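Arginyl-trna synthetase (Thermus thermophilus, PDB 1IQ0) probably catalyses the ATP-dependent attachment of L-arginine to tRNA(Arg), releasing AMP and diphosphate, as a monomeric aminoacyl-tRNA synthetase. Local coordinates at residues P33-V38 against L505-L510; L510-A515 against L577-D582; Q56-R61 against G76-R81; S496-Y501 against R563-S568. All blocks are in the same frame, centred on the assembly; numbering follows the deposited sequence.

In the fold
Contact 1 is a buried joint between the N-terminal domain and the helical anticodon-binding domain, whereas contact 3 lies within the former and contacts 2 and 4 within the latter. Strands 36-39 and 77-82 are neighbours in one antiparallel sheet, linking contacts 1 and 3; contacts 1 and 4 share helix 500-509, and contacts 2 and 4 share helix 562-583. Leu510 ends one segment of contact 1 and begins one of contact 2, and the two meet where Tyr36 OH pairs with Asp511. Contacts 2 and 3 are buried and apolar across their segments, contact 1 brings a phenol and a carboxylate against leucines, and contact 4, partly buried, adds an arginine beside a helix N-cap to a leucine-alanine touch.

Contact 1: residues P33-V38 against L505-L510; sequences PGDYGV and LALDLL
Leu507 reaches from its helix into the bend at Asp35 and Tyr36 and spreads its two methyl groups between them. Its CG stands anti to the backbone N (chi1 -170°), which carries CD1 and CD2 forward to the other segment. CD2 comes alongside the acid, 3.7 Å from Asp35 OD1. CD1 lies obliquely by the phenol, 3.9 Å from Tyr36 CZ, the two side chains running past each other in opposite directions. The tightest spot is at the hydroxyl: Tyr36 OH is 3.4 Å from Leu510 CB, with the leucine crossing the tyrosine at about a right angle. Asp35 and Tyr36 both face Phe80 of the neighbouring strand, a classic beta bulge at the start of strand 36-39 that brings two consecutive residues to this surface. Ahead of the bulge the packing gives out: the chain at Pro33 and Gly34 stays clear of the helix and opens to solvent. The partly exposed Asp508 starts away from the loop, but its carboxylate turns back to a salt bridge with Arg27 and a hydrogen bond to Ser538. No hydrogen bond joins the two segments themselves. The buried polar ends are satisfied close by, Asp35 OD2 by Arg503 and by Leu82 N, and Tyr36 OH by Asp511. Here the N-terminal domain meets the anticodon-binding domain through leucine methyls framed by polar anchors, and Arg503 would be expected to keep Asp35 ionised.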
loop_
_atom_site.group_PDB
_atom_site.type_symbol
_atom_site.label_atom_id
_atom_site.label_comp_id
_atom_site.label_asym_id
_atom_site.label_seq_id
_atom_site.Cartn_x
_atom_site.Cartn_y
_atom_site.Cartn_z
ATOM N N PRO A 33 31.054 -5.215 -16.520
ATOM C CA PRO A 33 31.064 -4.100 -17.470
ATOM C C PRO A 33 29.910 -3.105 -17.348
ATOM O O PRO A 33 28.934 -3.196 -18.088
ATOM C CB PRO A 33 31.061 -4.806 -18.824
ATOM C CG PRO A 33 31.821 -6.053 -18.547
ATOM C CD PRO A 33 31.233 -6.496 -17.229
ATOM N N GLY A 34 30.018 -2.160 -16.415
ATOM C CA GLY A 34 28.977 -1.158 -16.279
ATOM C C GLY A 34 28.146 -1.108 -15.011
ATOM O O GLY A 34 28.284 -1.930 -14.109
ATOM N N ASP A 35 27.253 -0.124 -14.961
ATOM C CA ASP A 35 26.385 0.078 -13.818
ATOM C C ASP A 35 24.966 -0.380 -14.107
ATOM O O ASP A 35 24.291 -0.936 -13.234
ATOM C CB ASP A 35 26.381 1.556 -13.443
ATOM C CG ASP A 35 27.781 2.092 -13.210
ATOM O OD1 ASP A 35 28.521 1.482 -12.412
ATOM O OD2 ASP A 35 28.143 3.118 -13.817
ATOM N N TYR A 36 24.520 -0.138 -15.337
ATOM C CA TYR A 36 23.178 -0.506 -15.768
ATOM C C TYR A 36 23.204 -1.285 -17.074
ATOM O O TYR A 36 24.084 -1.096 -17.910
ATOM C CB TYR A 36 22.315 0.744 -15.954
ATOM C CG TYR A 36 22.025 1.486 -14.672
ATOM C CD1 TYR A 36 22.578 2.739 -14.426
ATOM C CD2 TYR A 36 21.203 0.926 -13.699
ATOM C CE1 TYR A 36 22.320 3.419 -13.232
ATOM C CE2 TYR A 36 20.940 1.593 -12.510
ATOM C CZ TYR A 36 21.501 2.839 -12.283
ATOM O OH TYR A 36 21.236 3.493 -11.103
ATOM N N GLY A 37 22.225 -2.160 -17.246
ATOM C CA GLY A 37 22.158 -2.950 -18.455
ATOM C C GLY A 37 20.734 -3.253 -18.866
ATOM O O GLY A 37 19.802 -3.202 -18.059
ATOM N N VAL A 38 20.564 -3.566 -20.140
ATOM C CA VAL A 38 19.258 -3.895 -20.668
ATOM C C VAL A 38 19.373 -5.235 -21.386
ATOM O O VAL A 38 20.322 -5.467 -22.141
ATOM C CB VAL A 38 18.770 -2.808 -21.645
ATOM C CG1 VAL A 38 19.709 -2.717 -22.842
ATOM C CG2 VAL A 38 17.353 -3.111 -22.084
ATOM N N LEU A 505 27.921 3.869 -3.067
ATOM C CA LEU A 505 26.769 4.315 -2.292
ATOM C C LEU A 505 25.858 5.224 -3.119
ATOM O O LEU A 505 24.640 5.091 -3.085
ATOM C CB LEU A 505 27.217 5.057 -1.033
ATOM C CG LEU A 505 26.089 5.644 -0.172
ATOM C CD1 LEU A 505 25.104 4.540 0.229
ATOM C CD2 LEU A 505 26.684 6.292 1.062
ATOM N N ALA A 506 26.457 6.156 -3.852
ATOM C CA ALA A 506 25.689 7.069 -4.686
ATOM C C ALA A 506 24.834 6.275 -5.681
ATOM O O ALA A 506 23.674 6.609 -5.920
ATOM C CB ALA A 506 26.635 8.001 -5.428
ATOM N N LEU A 507 25.412 5.215 -6.245
ATOM C CA LEU A 507 24.709 4.376 -7.207
ATOM C C LEU A 507 23.467 3.724 -6.592
ATOM O O LEU A 507 22.419 3.640 -7.244
ATOM C CB LEU A 507 25.654 3.315 -7.761
ATOM C CG LEU A 507 25.214 2.457 -8.948
ATOM C CD1 LEU A 507 24.677 3.321 -10.090
ATOM C CD2 LEU A 507 26.426 1.643 -9.411
ATOM N N ASP A 508 23.562 3.262 -5.346
ATOM C CA ASP A 508 22.385 2.663 -4.717
ATOM C C ASP A 508 21.310 3.728 -4.545
ATOM O O ASP A 508 20.117 3.436 -4.615
ATOM C CB ASP A 508 22.734 2.043 -3.370
ATOM C CG ASP A 508 23.550 0.783 -3.521
ATOM O OD1 ASP A 508 23.338 0.073 -4.527
ATOM O OD2 ASP A 508 24.390 0.504 -2.644
ATOM N N LEU A 509 21.739 4.970 -4.337
ATOM C CA LEU A 509 20.805 6.074 -4.186
ATOM C C LEU A 509 20.058 6.370 -5.494
ATOM O O LEU A 509 18.932 6.871 -5.470
ATOM C CB LEU A 509 21.548 7.323 -3.716
ATOM C CG LEU A 509 21.858 7.360 -2.217
ATOM C CD1 LEU A 509 22.860 8.469 -1.913
ATOM C CD2 LEU A 509 20.561 7.576 -1.445
ATOM N N LEU A 510 20.680 6.054 -6.626
ATOM C CA LEU A 510 20.063 6.306 -7.924
ATOM C C LEU A 510 18.918 5.342 -8.227
ATOM O O LEU A 510 18.186 5.544 -9.192
ATOM C CB LEU A 510 21.095 6.218 -9.057
ATOM C CG LEU A 510 22.280 7.194 -9.096
ATOM C CD1 LEU A 510 22.867 7.189 -10.497
ATOM C CD2 LEU A 510 21.842 8.592 -8.746
#

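Contact 2: residues L510-A515 against L577-D582; sequences LDFEEA and LATGLD
The backbones come nearest at Phe512, the first residue of helix 512-522, and Gly580, in the later part of helix 562-583, with 8.3 Å between their CA atoms. A single aromatic ring bridges that distance. With its CG anti to the backbone N (chi1 173°), Phe512 extends straight out from its helix toward the other, and the far end of the ring does the touching. Phe512 CE1 lies 4.1 Å from Gly580 CA, so the ring approaches the bare main chain of the glycine, where no side chain stands in between. Beside it, Phe512 CZ meets the methyl of Thr579 at 3.9 Å from CG2, the two side chains crossing at about a right angle. Both partners approach the ring obliquely. This is helix-to-helix packing within the largely helical DALR anticodon-binding domain: other faces of helix 562-583 are occupied by helices 470-487 and 525-544, on which Leu577 and Leu581 rest. Thr579 divides its branches by polarity. Its methyl is turned to the phenylalanine, while OG1, placed beside the backbone N (chi1 -66°), is held by Lys95 and by the carbonyl oxygen of Arg575 one turn earlier. Asp511, just ahead of Phe512 and facing away from this contact, forms salt bridges with Arg3 and Arg27 of the N-terminal domain.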
loop_
_atom_site.group_PDB
_atom_site.type_symbol
_atom_site.label_atom_id
_atom_site.label_comp_id
_atom_site.label_asym_id
_atom_site.label_seq_id
_atom_site.Cartn_x
_atom_site.Cartn_y
_atom_site.Cartn_z
ATOM N N LEU A 510 20.680 6.054 -6.626
ATOM C CA LEU A 510 20.063 6.306 -7.924
ATOM C C LEU A 510 18.918 5.342 -8.227
ATOM O O LEU A 510 18.186 5.544 -9.192
ATOM C CB LEU A 510 21.095 6.218 -9.057
ATOM C CG LEU A 510 22.280 7.194 -9.096
ATOM C CD1 LEU A 510 22.867 7.189 -10.497
ATOM C CD2 LEU A 510 21.842 8.592 -8.746
ATOM N N ASP A 511 18.763 4.310 -7.403
ATOM C CA ASP A 511 17.705 3.325 -7.605
ATOM C C ASP A 511 16.428 3.614 -6.827
ATOM O O ASP A 511 15.436 2.905 -6.978
ATOM C CB ASP A 511 18.199 1.928 -7.231
ATOM C CG ASP A 511 19.319 1.457 -8.117
ATOM O OD1 ASP A 511 19.303 1.795 -9.317
ATOM O OD2 ASP A 511 20.208 0.738 -7.626
ATOM N N PHE A 512 16.450 4.652 -6.002
ATOM C CA PHE A 512 15.292 5.004 -5.190
ATOM C C PHE A 512 14.009 5.324 -5.963
ATOM O O PHE A 512 12.942 4.784 -5.665
ATOM C CB PHE A 512 15.627 6.191 -4.296
ATOM C CG PHE A 512 14.442 6.736 -3.552
ATOM C CD1 PHE A 512 13.789 5.962 -2.598
ATOM C CD2 PHE A 512 13.966 8.017 -3.820
ATOM C CE1 PHE A 512 12.682 6.456 -1.919
ATOM C CE2 PHE A 512 12.856 8.520 -3.147
ATOM C CZ PHE A 512 12.213 7.738 -2.195
ATOM N N GLU A 513 14.109 6.216 -6.942
ATOM C CA GLU A 513 12.941 6.605 -7.712
ATOM C C GLU A 513 12.337 5.432 -8.482
ATOM O O GLU A 513 11.116 5.332 -8.608
ATOM C CB GLU A 513 13.293 7.778 -8.644
ATOM C CG GLU A 513 13.740 9.030 -7.872
ATOM C CD GLU A 513 13.754 10.301 -8.717
ATOM O OE1 GLU A 513 14.338 10.288 -9.823
ATOM O OE2 GLU A 513 13.185 11.319 -8.267
ATOM N N GLU A 514 13.178 4.532 -8.973
ATOM C CA GLU A 514 12.672 3.380 -9.705
ATOM C C GLU A 514 11.914 2.446 -8.765
ATOM O O GLU A 514 10.902 1.850 -9.150
ATOM C CB GLU A 514 13.818 2.617 -10.370
ATOM C CG GLU A 514 13.361 1.470 -11.269
ATOM C CD GLU A 514 12.413 1.924 -12.374
ATOM O OE1 GLU A 514 12.700 2.952 -13.024
ATOM O OE2 GLU A 514 11.385 1.247 -12.599
ATOM N N ALA A 515 12.409 2.307 -7.539
ATOM C CA ALA A 515 11.749 1.451 -6.563
ATOM C C ALA A 515 10.372 2.036 -6.254
ATOM O O ALA A 515 9.392 1.303 -6.116
ATOM C CB ALA A 515 12.582 1.357 -5.279
ATOM N N LEU A 577 16.073 7.914 3.015
ATOM C CA LEU A 577 15.507 6.975 3.969
ATOM C C LEU A 577 14.282 7.584 4.661
ATOM O O LEU A 577 13.292 6.890 4.896
ATOM C CB LEU A 577 16.547 6.568 5.008
ATOM C CG LEU A 577 17.689 5.697 4.490
ATOM C CD1 LEU A 577 18.585 5.318 5.655
ATOM C CD2 LEU A 577 17.121 4.433 3.809
ATOM N N ALA A 578 14.346 8.880 4.974
ATOM C CA ALA A 578 13.229 9.565 5.634
ATOM C C ALA A 578 12.002 9.577 4.727
ATOM O O ALA A 578 10.895 9.281 5.165
ATOM C CB ALA A 578 13.620 11.012 6.003
ATOM N N THR A 579 12.211 9.926 3.461
ATOM C CA THR A 579 11.132 9.970 2.481
ATOM C C THR A 579 10.570 8.569 2.237
ATOM O O THR A 579 9.358 8.367 2.272
ATOM C CB THR A 579 11.632 10.581 1.156
ATOM O OG1 THR A 579 11.966 11.957 1.380
ATOM C CG2 THR A 579 10.555 10.495 0.063
ATOM N N GLY A 580 11.457 7.603 2.002
ATOM C CA GLY A 580 11.020 6.234 1.777
ATOM C C GLY A 580 10.214 5.698 2.953
ATOM O O GLY A 580 9.135 5.140 2.778
ATOM N N LEU A 581 10.737 5.873 4.159
ATOM C CA LEU A 581 10.061 5.411 5.369
ATOM C C LEU A 581 8.655 6.001 5.475
ATOM O O LEU A 581 7.694 5.306 5.804
ATOM C CB LEU A 581 10.888 5.806 6.594
ATOM C CG LEU A 581 11.583 4.714 7.423
ATOM C CD1 LEU A 581 11.676 3.397 6.676
ATOM C CD2 LEU A 581 12.952 5.223 7.823
ATOM N N ASP A 582 8.548 7.291 5.182
ATOM C CA ASP A 582 7.282 7.995 5.239
ATOM C C ASP A 582 6.232 7.403 4.295
ATOM O O ASP A 582 5.048 7.364 4.623
ATOM C CB ASP A 582 7.492 9.472 4.902
ATOM C CG ASP A 582 6.203 10.268 4.972
ATOM O OD1 ASP A 582 5.699 10.470 6.097
ATOM O OD2 ASP A 582 5.694 10.683 3.904
#

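Contact 3: residues Q56-R61 against G76-R81; sequences QELKDR and GYLNFR
On the helix that brings Leu58 against Leu78, the shortest polar bond runs from Gln56 NE2 to Asp60 OD2, at 2.7 Å and bent to 140° at the hydrogen. It spans one helical turn and lies close to the amide plane of the glutamine, on the syn side of the aspartate oxygen. Asp60 OD2 also comes within 2.8 Å of the acceptor Gln56 O, so the exact placing of the carboxylate is uncertain. Another pairing one turn apart, Arg61 NE with Glu57 OE2 at 3.2 Å, is electrostatic alone, since the oxygen stands well out of the guanidinium plane. Both polar pairs belong to the exposed flank of the helix; its buried side is apolar. There Leu58 and Leu78 cross obliquely, and one methyl of the strand residue does most of the touching: Leu78 CD2 sits 3.7 Å from Leu58 CD2 and equally near Leu58 CG. Leu78 carries its CG anti to the backbone N (chi1 174°), so that the branch projects from the strand to the helix. Helix 51-60 packs with helix 3-15 on the four-stranded antiparallel sheet of the N-terminal domain, a domain that in arginyl-tRNA synthetases is concerned with recognising the D-loop of the tRNA. Strand 77-82, paired with strand 36-39 on one side and strand 68-74 on the other, supplies Leu78 from the middle of that sheet. Leu58 is further lined by Ile10, Ala13 and Leu14. Lys59 edges the apolar patch with its root, CB 4.3 Å from Leu78 CD1, after which the chain leads away.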
loop_
_atom_site.group_PDB
_atom_site.type_symbol
_atom_site.label_atom_id
_atom_site.label_comp_id
_atom_site.label_asym_id
_atom_site.label_seq_id
_atom_site.Cartn_x
_atom_site.Cartn_y
_atom_site.Cartn_z
ATOM N N GLN A 56 24.574 -4.754 -30.219
ATOM C CA GLN A 56 25.520 -3.958 -30.998
ATOM C C GLN A 56 24.746 -2.996 -31.892
ATOM O O GLN A 56 25.159 -1.856 -32.107
ATOM C CB GLN A 56 26.404 -4.869 -31.854
ATOM C CG GLN A 56 27.406 -4.125 -32.727
ATOM C CD GLN A 56 28.380 -3.286 -31.917
ATOM O OE1 GLN A 56 29.126 -3.807 -31.088
ATOM N NE2 GLN A 56 28.380 -1.979 -32.158
ATOM N N GLU A 57 23.618 -3.474 -32.405
ATOM C CA GLU A 57 22.750 -2.683 -33.269
ATOM C C GLU A 57 22.229 -1.475 -32.497
ATOM O O GLU A 57 22.320 -0.334 -32.962
ATOM C CB GLU A 57 21.572 -3.542 -33.743
ATOM C CG GLU A 57 20.463 -2.783 -34.462
ATOM C CD GLU A 57 20.905 -2.219 -35.796
ATOM O OE1 GLU A 57 21.339 -3.009 -36.659
ATOM O OE2 GLU A 57 20.813 -0.987 -35.982
ATOM N N LEU A 58 21.682 -1.738 -31.314
ATOM C CA LEU A 58 21.142 -0.687 -30.462
ATOM C C LEU A 58 22.227 0.329 -30.126
ATOM O O LEU A 58 21.991 1.538 -30.125
ATOM C CB LEU A 58 20.579 -1.293 -29.175
ATOM C CG LEU A 58 19.983 -0.322 -28.152
ATOM C CD1 LEU A 58 18.901 0.523 -28.811
ATOM C CD2 LEU A 58 19.411 -1.108 -26.981
ATOM N N LYS A 59 23.421 -0.172 -29.843
ATOM C CA LYS A 59 24.548 0.686 -29.511
ATOM C C LYS A 59 24.850 1.637 -30.666
ATOM O O LYS A 59 25.175 2.803 -30.455
ATOM C CB LYS A 59 25.784 -0.166 -29.214
ATOM C CG LYS A 59 27.009 0.633 -28.813
ATOM C CD LYS A 59 28.235 -0.260 -28.707
ATOM C CE LYS A 59 29.431 0.507 -28.169
ATOM N NZ LYS A 59 29.662 1.757 -28.938
ATOM N N ASP A 60 24.730 1.128 -31.887
ATOM C CA ASP A 60 25.008 1.911 -33.088
ATOM C C ASP A 60 24.053 3.079 -33.336
ATOM O O ASP A 60 24.464 4.127 -33.836
ATOM C CB ASP A 60 25.019 0.986 -34.308
ATOM C CG ASP A 60 26.120 -0.057 -34.237
ATOM O OD1 ASP A 60 26.178 -0.923 -35.132
ATOM O OD2 ASP A 60 26.931 -0.009 -33.288
ATOM N N ARG A 61 22.783 2.907 -32.987
ATOM C CA ARG A 61 21.803 3.963 -33.198
ATOM C C ARG A 61 21.342 4.629 -31.910
ATOM O O ARG A 61 20.271 5.238 -31.874
ATOM C CB ARG A 61 20.583 3.409 -33.937
ATOM C CG ARG A 61 20.901 2.816 -35.293
ATOM C CD ARG A 61 19.638 2.418 -36.030
ATOM N NE ARG A 61 19.942 1.821 -37.327
ATOM C CZ ARG A 61 19.026 1.440 -38.209
ATOM N NH1 ARG A 61 17.737 1.594 -37.939
ATOM N NH2 ARG A 61 19.399 0.906 -39.364
ATOM N N GLY A 76 24.349 -10.573 -25.052
ATOM C CA GLY A 76 22.906 -10.485 -24.900
ATOM C C GLY A 76 22.404 -9.177 -24.322
ATOM O O GLY A 76 21.342 -8.686 -24.707
ATOM N N TYR A 77 23.162 -8.613 -23.389
ATOM C CA TYR A 77 22.788 -7.351 -22.763
ATOM C C TYR A 77 23.578 -6.205 -23.369
ATOM O O TYR A 77 24.594 -6.410 -24.034
ATOM C CB TYR A 77 23.101 -7.362 -21.257
ATOM C CG TYR A 77 22.319 -8.335 -20.402
ATOM C CD1 TYR A 77 22.612 -9.699 -20.402
ATOM C CD2 TYR A 77 21.299 -7.882 -19.563
ATOM C CE1 TYR A 77 21.910 -10.589 -19.580
ATOM C CE2 TYR A 77 20.590 -8.759 -18.742
ATOM C CZ TYR A 77 20.899 -10.108 -18.754
ATOM O OH TYR A 77 20.192 -10.966 -17.941
ATOM N N LEU A 78 23.088 -4.993 -23.148
ATOM C CA LEU A 78 23.795 -3.794 -23.574
ATOM C C LEU A 78 23.976 -3.062 -22.247
ATOM O O LEU A 78 23.006 -2.565 -21.666
ATOM C CB LEU A 78 22.975 -2.940 -24.543
ATOM C CG LEU A 78 23.679 -1.606 -24.863
ATOM C CD1 LEU A 78 25.099 -1.863 -25.373
ATOM C CD2 LEU A 78 22.883 -0.822 -25.889
ATOM N N ASN A 79 25.209 -3.037 -21.748
ATOM C CA ASN A 79 25.494 -2.387 -20.474
ATOM C C ASN A 79 25.972 -0.955 -20.623
ATOM O O ASN A 79 26.533 -0.574 -21.650
ATOM C CB ASN A 79 26.532 -3.184 -19.684
ATOM C CG ASN A 79 26.024 -4.543 -19.262
ATOM O OD1 ASN A 79 24.833 -4.727 -19.005
ATOM N ND2 ASN A 79 26.930 -5.503 -19.169
ATOM N N PHE A 80 25.744 -0.164 -19.581
ATOM C CA PHE A 80 26.147 1.229 -19.595
ATOM C C PHE A 80 26.982 1.598 -18.378
ATOM O O PHE A 80 26.591 1.341 -17.235
ATOM C CB PHE A 80 24.918 2.144 -19.642
ATOM C CG PHE A 80 23.986 1.850 -20.775
ATOM C CD1 PHE A 80 23.054 0.822 -20.675
ATOM C CD2 PHE A 80 24.051 2.589 -21.953
ATOM C CE1 PHE A 80 22.193 0.533 -21.738
ATOM C CE2 PHE A 80 23.197 2.310 -23.022
ATOM C CZ PHE A 80 22.265 1.279 -22.914
ATOM N N ARG A 81 28.137 2.197 -18.631
ATOM C CA ARG A 81 29.002 2.643 -17.558
ATOM C C ARG A 81 28.740 4.142 -17.471
ATOM O O ARG A 81 28.863 4.854 -18.467
ATOM C CB ARG A 81 30.470 2.351 -17.887
ATOM C CG ARG A 81 31.461 2.787 -16.800
ATOM C CD ARG A 81 32.718 1.920 -16.819
ATOM N NE ARG A 81 33.165 1.636 -18.181
ATOM C CZ ARG A 81 33.748 2.520 -18.984
ATOM N NH1 ARG A 81 33.972 3.759 -18.567
ATOM N NH2 ARG A 81 34.088 2.166 -20.217
#

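Contact 4: residues S496-Y501 against R563-S568; sequences SQATPY and RELRLS
Thr499 and Arg566 meet at about a right angle, the arginine reaching out from helix 562-583 to the start of helix 500-509. Extended from CG to NE, Arg566 brings NH2 to 4.0 Å from Thr499 CG2; the methyl approaches the guanidinium obliquely, whereas Thr499 OG1 lies at its edge, in plane but too far for a hydrogen bond. Alongside, Leu565 points directly at the loop and sets one methyl against Ala498, with Leu565 CD2 at 3.6 Å from Ala498 CA and 3.7 Å from its CB. Thr499 is the N-cap of helix 500-509. Its first torsion (chi1 71°) puts OG1 between the backbone N and the carbonyl carbon, where it accepts from Tyr501 N at 3.2 Å along a bent path of 142°. The same hydroxyl is hydrogen-bonded to Glu502, whose other carboxylate oxygen forms a salt bridge with Arg566 NE, while Arg566 NH1 bonds to the carbonyl O of Pro554. Two helices of the anticodon-binding domain are thereby tied through a shared acid: Glu502 fixes both the cap and the arginine, and its negative charge probably offsets the positive charge that Arg566 brings to the helix N-terminus.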
loop_
_atom_site.group_PDB
_atom_site.type_symbol
_atom_site.label_atom_id
_atom_site.label_comp_id
_atom_site.label_asym_id
_atom_site.label_seq_id
_atom_site.Cartn_x
_atom_site.Cartn_y
_atom_site.Cartn_z
ATOM N N SER A 496 35.557 15.491 -7.394
ATOM C CA SER A 496 36.785 14.853 -7.879
ATOM C C SER A 496 37.514 14.006 -6.830
ATOM O O SER A 496 38.317 13.140 -7.181
ATOM C CB SER A 496 37.752 15.910 -8.428
ATOM O OG SER A 496 38.287 16.712 -7.387
ATOM N N GLN A 497 37.242 14.252 -5.550
ATOM C CA GLN A 497 37.894 13.491 -4.484
ATOM C C GLN A 497 37.152 12.200 -4.101
ATOM O O GLN A 497 37.563 11.488 -3.185
ATOM C CB GLN A 497 38.077 14.372 -3.239
ATOM C CG GLN A 497 39.047 15.547 -3.429
ATOM C CD GLN A 497 39.374 16.245 -2.121
ATOM O OE1 GLN A 497 39.903 15.631 -1.195
ATOM N NE2 GLN A 497 39.058 17.537 -2.037
ATOM N N ALA A 498 36.074 11.895 -4.814
ATOM C CA ALA A 498 35.285 10.697 -4.535
ATOM C C ALA A 498 36.072 9.396 -4.674
ATOM O O ALA A 498 36.870 9.238 -5.594
ATOM C CB ALA A 498 34.061 10.658 -5.452
ATOM N N THR A 499 35.840 8.466 -3.751
ATOM C CA THR A 499 36.501 7.161 -3.789
ATOM C C THR A 499 35.441 6.134 -4.216
ATOM O O THR A 499 34.266 6.469 -4.328
ATOM C CB THR A 499 37.050 6.750 -2.388
ATOM O OG1 THR A 499 35.956 6.423 -1.515
ATOM C CG2 THR A 499 37.859 7.902 -1.760
ATOM N N PRO A 500 35.846 4.879 -4.472
ATOM C CA PRO A 500 34.881 3.850 -4.870
ATOM C C PRO A 500 33.753 3.687 -3.839
ATOM O O PRO A 500 32.673 3.192 -4.173
ATOM C CB PRO A 500 35.746 2.596 -4.990
ATOM C CG PRO A 500 37.052 3.152 -5.491
ATOM C CD PRO A 500 37.228 4.379 -4.603
ATOM N N TYR A 501 34.003 4.099 -2.593
ATOM C CA TYR A 501 32.982 4.001 -1.543
ATOM C C TYR A 501 31.860 4.999 -1.801
ATOM O O TYR A 501 30.685 4.673 -1.631
ATOM C CB TYR A 501 33.568 4.292 -0.158
ATOM C CG TYR A 501 34.469 3.211 0.398
ATOM C CD1 TYR A 501 35.855 3.350 0.371
ATOM C CD2 TYR A 501 33.932 2.058 0.974
ATOM C CE1 TYR A 501 36.691 2.365 0.908
ATOM C CE2 TYR A 501 34.757 1.069 1.514
ATOM C CZ TYR A 501 36.137 1.234 1.478
ATOM O OH TYR A 501 36.951 0.268 2.023
ATOM N N ARG A 563 35.239 16.104 2.805
ATOM C CA ARG A 563 34.313 16.215 3.929
ATOM C C ARG A 563 32.961 16.700 3.419
ATOM O O ARG A 563 31.925 16.124 3.747
ATOM C CB ARG A 563 34.867 17.176 4.997
ATOM C CG ARG A 563 33.828 17.650 6.017
ATOM C CD ARG A 563 34.455 18.262 7.282
ATOM N NE ARG A 563 33.438 18.868 8.149
ATOM C CZ ARG A 563 33.508 18.933 9.479
ATOM N NH1 ARG A 563 34.552 18.426 10.137
ATOM N NH2 ARG A 563 32.530 19.516 10.161
ATOM N N GLU A 564 32.977 17.750 2.604
ATOM C CA GLU A 564 31.753 18.303 2.039
ATOM C C GLU A 564 31.058 17.252 1.163
ATOM O O GLU A 564 29.845 17.079 1.235
ATOM C CB GLU A 564 32.068 19.551 1.205
ATOM C CG GLU A 564 32.505 20.791 1.989
ATOM C CD GLU A 564 33.783 20.590 2.802
ATOM O OE1 GLU A 564 34.661 19.809 2.382
ATOM O OE2 GLU A 564 33.914 21.234 3.861
ATOM N N LEU A 565 31.826 16.552 0.336
ATOM C CA LEU A 565 31.254 15.520 -0.524
ATOM C C LEU A 565 30.536 14.455 0.303
ATOM O O LEU A 565 29.401 14.081 -0.008
ATOM C CB LEU A 565 32.345 14.849 -1.363
ATOM C CG LEU A 565 31.948 13.545 -2.063
ATOM C CD1 LEU A 565 30.807 13.791 -3.048
ATOM C CD2 LEU A 565 33.150 12.975 -2.782
ATOM N N ARG A 566 31.196 13.964 1.352
ATOM C CA ARG A 566 30.598 12.936 2.192
ATOM C C ARG A 566 29.388 13.434 2.963
ATOM O O ARG A 566 28.433 12.683 3.172
ATOM C CB ARG A 566 31.643 12.330 3.134
ATOM C CG ARG A 566 32.568 11.382 2.378
ATOM C CD ARG A 566 33.640 10.737 3.229
ATOM N NE ARG A 566 34.416 9.819 2.397
ATOM C CZ ARG A 566 35.673 9.461 2.635
ATOM N NH1 ARG A 566 36.321 9.941 3.696
ATOM N NH2 ARG A 566 36.281 8.635 1.801
ATOM N N LEU A 567 29.408 14.699 3.372
ATOM C CA LEU A 567 28.275 15.261 4.095
ATOM C C LEU A 567 27.049 15.341 3.174
ATOM O O LEU A 567 25.934 15.032 3.597
ATOM C CB LEU A 567 28.620 16.647 4.653
ATOM C CG LEU A 567 29.491 16.667 5.917
ATOM C CD1 LEU A 567 29.938 18.086 6.223
ATOM C CD2 LEU A 567 28.704 16.093 7.089
ATOM N N SER A 568 27.252 15.745 1.920
ATOM C CA SER A 568 26.140 15.838 0.970
ATOM C C SER A 568 25.604 14.447 0.636
ATOM O O SER A 568 24.402 14.261 0.451
ATOM C CB SER A 568 26.578 16.544 -0.316
ATOM O OG SER A 568 26.848 17.913 -0.074
#